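Local coordinates for protein thiaminase-I (Naegleria gruberi, PDB 4HCW) that is a thiaminase-I, an enzyme with a two-lobed alpha/beta fold resembling periplasmic binding proteins, at residues 118-131 with 226-238. Numbering follows the deposited sequence.
Sequences LCSNFLLSSPNATQ and NYYVGYSESMCEI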
loop_
_atom_site.group_PDB
_atom_site.type_symbol
_atom_site.label_atom_id
_atom_site.label_comp_id
_atom_site.label_asym_id
_atom_site.label_seq_id
_atom_site.Cartn_x
_atom_site.Cartn_y
_atom_site.Cartn_z
ATOM N N LEU A 118 -3.571 2.163 -4.114
ATOM C CA LEU A 118 -4.053 0.974 -3.426
ATOM C C LEU A 118 -2.941 -0.065 -3.428
ATOM O O LEU A 118 -2.379 -0.377 -4.477
ATOM C CB LEU A 118 -5.296 0.419 -4.121
ATOM C CG LEU A 118 -6.471 0.017 -3.226
ATOM C CD1 LEU A 118 -7.597 -0.576 -4.058
ATOM C CD2 LEU A 118 -6.031 -0.956 -2.142
ATOM N N CYS A 119 -2.622 -0.597 -2.253
ATOM C CA CYS A 119 -1.493 -1.509 -2.123
ATOM C C CYS A 119 -1.820 -2.684 -1.204
ATOM O O CYS A 119 -2.631 -2.555 -0.288
ATOM C CB CYS A 119 -0.273 -0.751 -1.596
ATOM S SG CYS A 119 1.309 -1.518 -1.980
ATOM N N SER A 120 -1.183 -3.824 -1.457
ATOM C CA SER A 120 -1.387 -5.027 -0.652
ATOM C C SER A 120 -0.326 -6.083 -0.951
ATOM O O SER A 120 0.340 -6.029 -1.985
ATOM C CB SER A 120 -2.779 -5.615 -0.902
ATOM O OG SER A 120 -2.951 -6.836 -0.205
ATOM N N ASN A 121 -0.171 -7.041 -0.042
ATOM C CA ASN A 121 0.730 -8.166 -0.270
ATOM C C ASN A 121 0.026 -9.293 -1.017
ATOM O O ASN A 121 -0.467 -10.242 -0.407
ATOM C CB ASN A 121 1.306 -8.686 1.049
ATOM C CG ASN A 121 2.306 -7.729 1.669
ATOM O OD1 ASN A 121 3.452 -7.637 1.228
ATOM N ND2 ASN A 121 1.879 -7.017 2.707
ATOM N N PHE A 122 -0.018 -9.182 -2.339
ATOM C CA PHE A 122 -0.728 -10.149 -3.170
ATOM C C PHE A 122 0.054 -11.446 -3.336
ATOM O O PHE A 122 1.250 -11.501 -3.054
ATOM C CB PHE A 122 -1.018 -9.556 -4.548
ATOM C CG PHE A 122 -1.802 -8.279 -4.509
ATOM C CD1 PHE A 122 -3.180 -8.300 -4.385
ATOM C CD2 PHE A 122 -1.161 -7.054 -4.608
ATOM C CE1 PHE A 122 -3.906 -7.125 -4.354
ATOM C CE2 PHE A 122 -1.880 -5.876 -4.577
ATOM C CZ PHE A 122 -3.255 -5.911 -4.449
ATOM N N LEU A 123 -0.632 -12.485 -3.803
ATOM C CA LEU A 123 0.011 -13.758 -4.100
ATOM C C LEU A 123 0.192 -13.928 -5.601
ATOM O O LEU A 123 -0.777 -14.135 -6.332
ATOM C CB LEU A 123 -0.815 -14.921 -3.550
ATOM C CG LEU A 123 -0.265 -16.324 -3.817
ATOM C CD1 LEU A 123 1.129 -16.483 -3.226
ATOM C CD2 LEU A 123 -1.210 -17.383 -3.269
ATOM N N LEU A 124 1.435 -13.838 -6.058
ATOM C CA LEU A 124 1.737 -14.040 -7.469
ATOM C C LEU A 124 2.030 -15.511 -7.732
ATOM O O LEU A 124 3.159 -15.972 -7.559
ATOM C CB LEU A 124 2.926 -13.178 -7.897
ATOM C CG LEU A 124 3.203 -13.152 -9.401
ATOM C CD1 LEU A 124 2.031 -12.527 -10.143
ATOM C CD2 LEU A 124 4.496 -12.411 -9.703
ATOM N N SER A 125 1.004 -16.245 -8.149
ATOM C CA SER A 125 1.129 -17.679 -8.369
ATOM C C SER A 125 1.399 -18.026 -9.832
ATOM O O SER A 125 0.640 -17.647 -10.724
ATOM C CB SER A 125 -0.124 -18.405 -7.874
ATOM O OG SER A 125 -1.292 -17.858 -8.457
ATOM N N SER A 126 2.490 -18.749 -10.060
ATOM C CA SER A 126 2.848 -19.244 -11.385
ATOM C C SER A 126 1.783 -20.221 -11.876
ATOM O O SER A 126 1.098 -20.844 -11.065
ATOM C CB SER A 126 4.216 -19.932 -11.317
ATOM O OG SER A 126 4.601 -20.479 -12.565
ATOM N N PRO A 127 1.626 -20.350 -13.208
ATOM C CA PRO A 127 0.703 -21.338 -13.783
ATOM C C PRO A 127 0.971 -22.754 -13.276
ATOM O O PRO A 127 0.059 -23.581 -13.258
ATOM C CB PRO A 127 0.977 -21.244 -15.292
ATOM C CG PRO A 127 2.247 -20.446 -15.424
ATOM C CD PRO A 127 2.244 -19.523 -14.255
ATOM N N ASN A 128 2.207 -23.024 -12.868
ATOM C CA ASN A 128 2.538 -24.265 -12.181
ATOM C C ASN A 128 2.075 -24.180 -10.732
ATOM O O ASN A 128 2.883 -24.251 -9.806
ATOM C CB ASN A 128 4.045 -24.514 -12.231
ATOM C CG ASN A 128 4.631 -24.273 -13.608
ATOM O OD1 ASN A 128 3.986 -23.686 -14.476
ATOM N ND2 ASN A 128 5.866 -24.720 -13.812
ATOM N N ALA A 129 0.767 -24.025 -10.546
ATOM C CA ALA A 129 0.193 -23.726 -9.238
ATOM C C ALA A 129 0.335 -24.865 -8.236
ATOM O O ALA A 129 0.689 -24.637 -7.079
ATOM C CB ALA A 129 -1.271 -23.332 -9.386
ATOM N N THR A 130 0.046 -26.084 -8.683
ATOM C CA THR A 130 0.039 -27.271 -7.821
ATOM C C THR A 130 -0.953 -27.171 -6.658
ATOM O O THR A 130 -1.836 -28.017 -6.517
ATOM C CB THR A 130 1.452 -27.638 -7.290
ATOM O OG1 THR A 130 1.935 -26.604 -6.422
ATOM C CG2 THR A 130 2.426 -27.830 -8.442
ATOM N N GLN A 131 -0.810 -26.140 -5.830
ATOM C CA GLN A 131 -1.674 -25.974 -4.666
ATOM C C GLN A 131 -2.255 -24.562 -4.563
ATOM O O GLN A 131 -1.604 -23.584 -4.927
ATOM C CB GLN A 131 -0.912 -26.331 -3.388
ATOM C CG GLN A 131 -1.798 -26.492 -2.172
ATOM C CD GLN A 131 -2.864 -27.551 -2.367
ATOM O OE1 GLN A 131 -4.042 -27.322 -2.091
ATOM N NE2 GLN A 131 -2.454 -28.721 -2.844
ATOM N N ASN A 226 7.109 -21.228 -7.247
ATOM C CA ASN A 226 5.879 -20.936 -7.972
ATOM C C ASN A 226 4.972 -20.009 -7.171
ATOM O O ASN A 226 3.883 -19.646 -7.618
ATOM C CB ASN A 226 5.139 -22.229 -8.317
ATOM C CG ASN A 226 5.986 -23.185 -9.133
ATOM O OD1 ASN A 226 6.867 -22.767 -9.884
ATOM N ND2 ASN A 226 5.723 -24.479 -8.988
ATOM N N TYR A 227 5.431 -19.631 -5.983
ATOM C CA TYR A 227 4.662 -18.759 -5.104
ATOM C C TYR A 227 5.464 -17.521 -4.720
ATOM O O TYR A 227 6.647 -17.613 -4.392
ATOM C CB TYR A 227 4.234 -19.513 -3.844
ATOM C CG TYR A 227 3.394 -20.742 -4.114
ATOM C CD1 TYR A 227 3.987 -21.981 -4.322
ATOM C CD2 TYR A 227 2.008 -20.663 -4.154
ATOM C CE1 TYR A 227 3.224 -23.107 -4.568
ATOM C CE2 TYR A 227 1.236 -21.783 -4.398
ATOM C CZ TYR A 227 1.848 -23.002 -4.604
ATOM O OH TYR A 227 1.083 -24.119 -4.847
ATOM N N TYR A 228 4.811 -16.364 -4.762
ATOM C CA TYR A 228 5.452 -15.106 -4.397
ATOM C C TYR A 228 4.457 -14.167 -3.728
ATOM O O TYR A 228 3.338 -13.985 -4.210
ATOM C CB TYR A 228 6.064 -14.436 -5.629
ATOM C CG TYR A 228 6.642 -13.060 -5.368
ATOM C CD1 TYR A 228 7.947 -12.906 -4.921
ATOM C CD2 TYR A 228 5.883 -11.915 -5.580
ATOM C CE1 TYR A 228 8.479 -11.652 -4.684
ATOM C CE2 TYR A 228 6.406 -10.658 -5.345
ATOM C CZ TYR A 228 7.704 -10.531 -4.898
ATOM O OH TYR A 228 8.226 -9.281 -4.666
ATOM N N VAL A 229 4.869 -13.573 -2.613
ATOM C CA VAL A 229 4.038 -12.598 -1.919
ATOM C C VAL A 229 4.763 -11.263 -1.801
ATOM O O VAL A 229 5.920 -11.207 -1.381
ATOM C CB VAL A 229 3.629 -13.086 -0.516
ATOM C CG1 VAL A 229 2.653 -12.106 0.117
ATOM C CG2 VAL A 229 3.011 -14.473 -0.594
ATOM N N GLY A 230 4.078 -10.191 -2.181
ATOM C CA GLY A 230 4.645 -8.857 -2.118
ATOM C C GLY A 230 3.722 -7.837 -2.751
ATOM O O GLY A 230 2.639 -8.182 -3.228
ATOM N N TYR A 231 4.144 -6.577 -2.754
ATOM C CA TYR A 231 3.356 -5.517 -3.367
ATOM C C TYR A 231 3.335 -5.693 -4.880
ATOM O O TYR A 231 4.254 -6.276 -5.456
ATOM C CB TYR A 231 3.926 -4.142 -3.011
ATOM C CG TYR A 231 4.186 -3.941 -1.536
ATOM C CD1 TYR A 231 3.154 -4.024 -0.611
ATOM C CD2 TYR A 231 5.463 -3.656 -1.069
ATOM C CE1 TYR A 231 3.387 -3.835 0.738
ATOM C CE2 TYR A 231 5.706 -3.465 0.277
ATOM C CZ TYR A 231 4.664 -3.556 1.176
ATOM O OH TYR A 231 4.901 -3.367 2.519
ATOM N N SER A 232 2.284 -5.191 -5.520
ATOM C CA SER A 232 2.167 -5.289 -6.970
ATOM C C SER A 232 3.253 -4.475 -7.669
ATOM O O SER A 232 3.671 -4.810 -8.776
ATOM C CB SER A 232 0.776 -4.849 -7.434
ATOM O OG SER A 232 0.433 -3.582 -6.903
ATOM N N GLU A 233 3.717 -3.415 -7.012
ATOM C CA GLU A 233 4.770 -2.569 -7.563
ATOM C C GLU A 233 6.095 -3.318 -7.672
ATOM O O GLU A 233 6.975 -2.929 -8.440
ATOM C CB GLU A 233 4.961 -1.308 -6.715
ATOM C CG GLU A 233 3.691 -0.512 -6.474
ATOM C CD GLU A 233 3.005 -0.891 -5.177
ATOM O OE1 GLU A 233 1.886 -1.443 -5.232
ATOM O OE2 GLU A 233 3.584 -0.631 -4.101
ATOM N N SER A 234 6.235 -4.389 -6.898
ATOM C CA SER A 234 7.461 -5.178 -6.903
ATOM C C SER A 234 7.467 -6.193 -8.041
ATOM O O SER A 234 8.449 -6.906 -8.244
ATOM C CB SER A 234 7.646 -5.890 -5.559
ATOM O OG SER A 234 6.535 -6.718 -5.261
ATOM N N MET A 235 6.367 -6.247 -8.785
ATOM C CA MET A 235 6.228 -7.204 -9.874
ATOM C C MET A 235 6.359 -6.528 -11.236
ATOM O O MET A 235 6.187 -7.169 -12.272
ATOM C CB MET A 235 4.875 -7.911 -9.779
ATOM C CG MET A 235 4.587 -8.518 -8.416
ATOM S SD MET A 235 2.877 -9.066 -8.253
ATOM C CE MET A 235 2.881 -9.692 -6.575
ATOM N N CYS A 236 6.668 -5.235 -11.229
ATOM C CA CYS A 236 6.692 -4.443 -12.456
ATOM C C CYS A 236 7.782 -4.882 -13.432
ATOM O O CYS A 236 7.637 -4.731 -14.644
ATOM C CB CYS A 236 6.845 -2.953 -12.137
ATOM S SG CYS A 236 8.483 -2.464 -11.546
ATOM N N GLU A 237 8.870 -5.428 -12.902
ATOM C CA GLU A 237 10.002 -5.820 -13.734
ATOM C C GLU A 237 9.764 -7.134 -14.477
ATOM O O GLU A 237 10.619 -7.590 -15.237
ATOM C CB GLU A 237 11.284 -5.893 -12.901
ATOM C CG GLU A 237 12.290 -4.803 -13.236
ATOM C CD GLU A 237 13.290 -4.566 -12.122
ATOM O OE1 GLU A 237 12.955 -4.849 -10.952
ATOM O OE2 GLU A 237 14.409 -4.096 -12.415
ATOM N N ILE A 238 8.600 -7.737 -14.255
ATOM C CA ILE A 238 8.220 -8.958 -14.957
ATOM C C ILE A 238 6.758 -8.911 -15.392
ATOM O O ILE A 238 6.104 -9.948 -15.506
ATOM C CB ILE A 238 8.437 -10.216 -14.087
ATOM C CG1 ILE A 238 7.712 -10.073 -12.747
ATOM C CG2 ILE A 238 9.919 -10.477 -13.869
ATOM C CD1 ILE A 238 7.772 -11.316 -11.886
#
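Leu-124 and Met-235 meet tip to tip because Leu-124 holds CG anti to its own backbone nitrogen (chi1 -171°), while Met-235, with CG anti to its carbonyl carbon, runs extended beyond it (chi2 169°). Leu-124 CD1 and CD2 each lie 4.0 Å from Met-235 SD, and Met-235 CE reaches on to 3.7 Å from Leu-124 CB, also lying in the plane of the Tyr-228 ring, at its edge; Leu-124 CD2 touches Ile-238 CD1. Cys-119 SG stands oblique to the Tyr-231 ring, 4.2 Å from its centroid, a sulfur-aromatic contact, and lies 3.2 Å from Glu-233 OE2. Asn-121 runs alongside Tyr-231, its OD1 over one ring face and the amide turned 34° from the ring plane.

Antiparallel pairing joins the backbones: Gly-230 N donates to Phe-122 O, and Leu-124 N reaches Tyr-228 O at 2.7 Å; the returning bonds, from Phe-122 N and Tyr-228 N, are weak. Ser-126 N donates to Asn-226 O at 3.0 Å, extending the register. On one face of the strand pair Leu-123 CD1 packs on Val-229 CG2, and on the other the Phe-122 ring brings CE2 to 4.0 Å from Ser-232 CB.

Segment 226-238 thus adds short strand 229-230 to strand 110-125, which also pairs with strands 248-250 and 260-267. Helix 211-219 covers Leu-124 and Ile-238, with Tyr-214 stacked on Tyr-228, while helix 317-328 packs against Phe-122 and Ser-232.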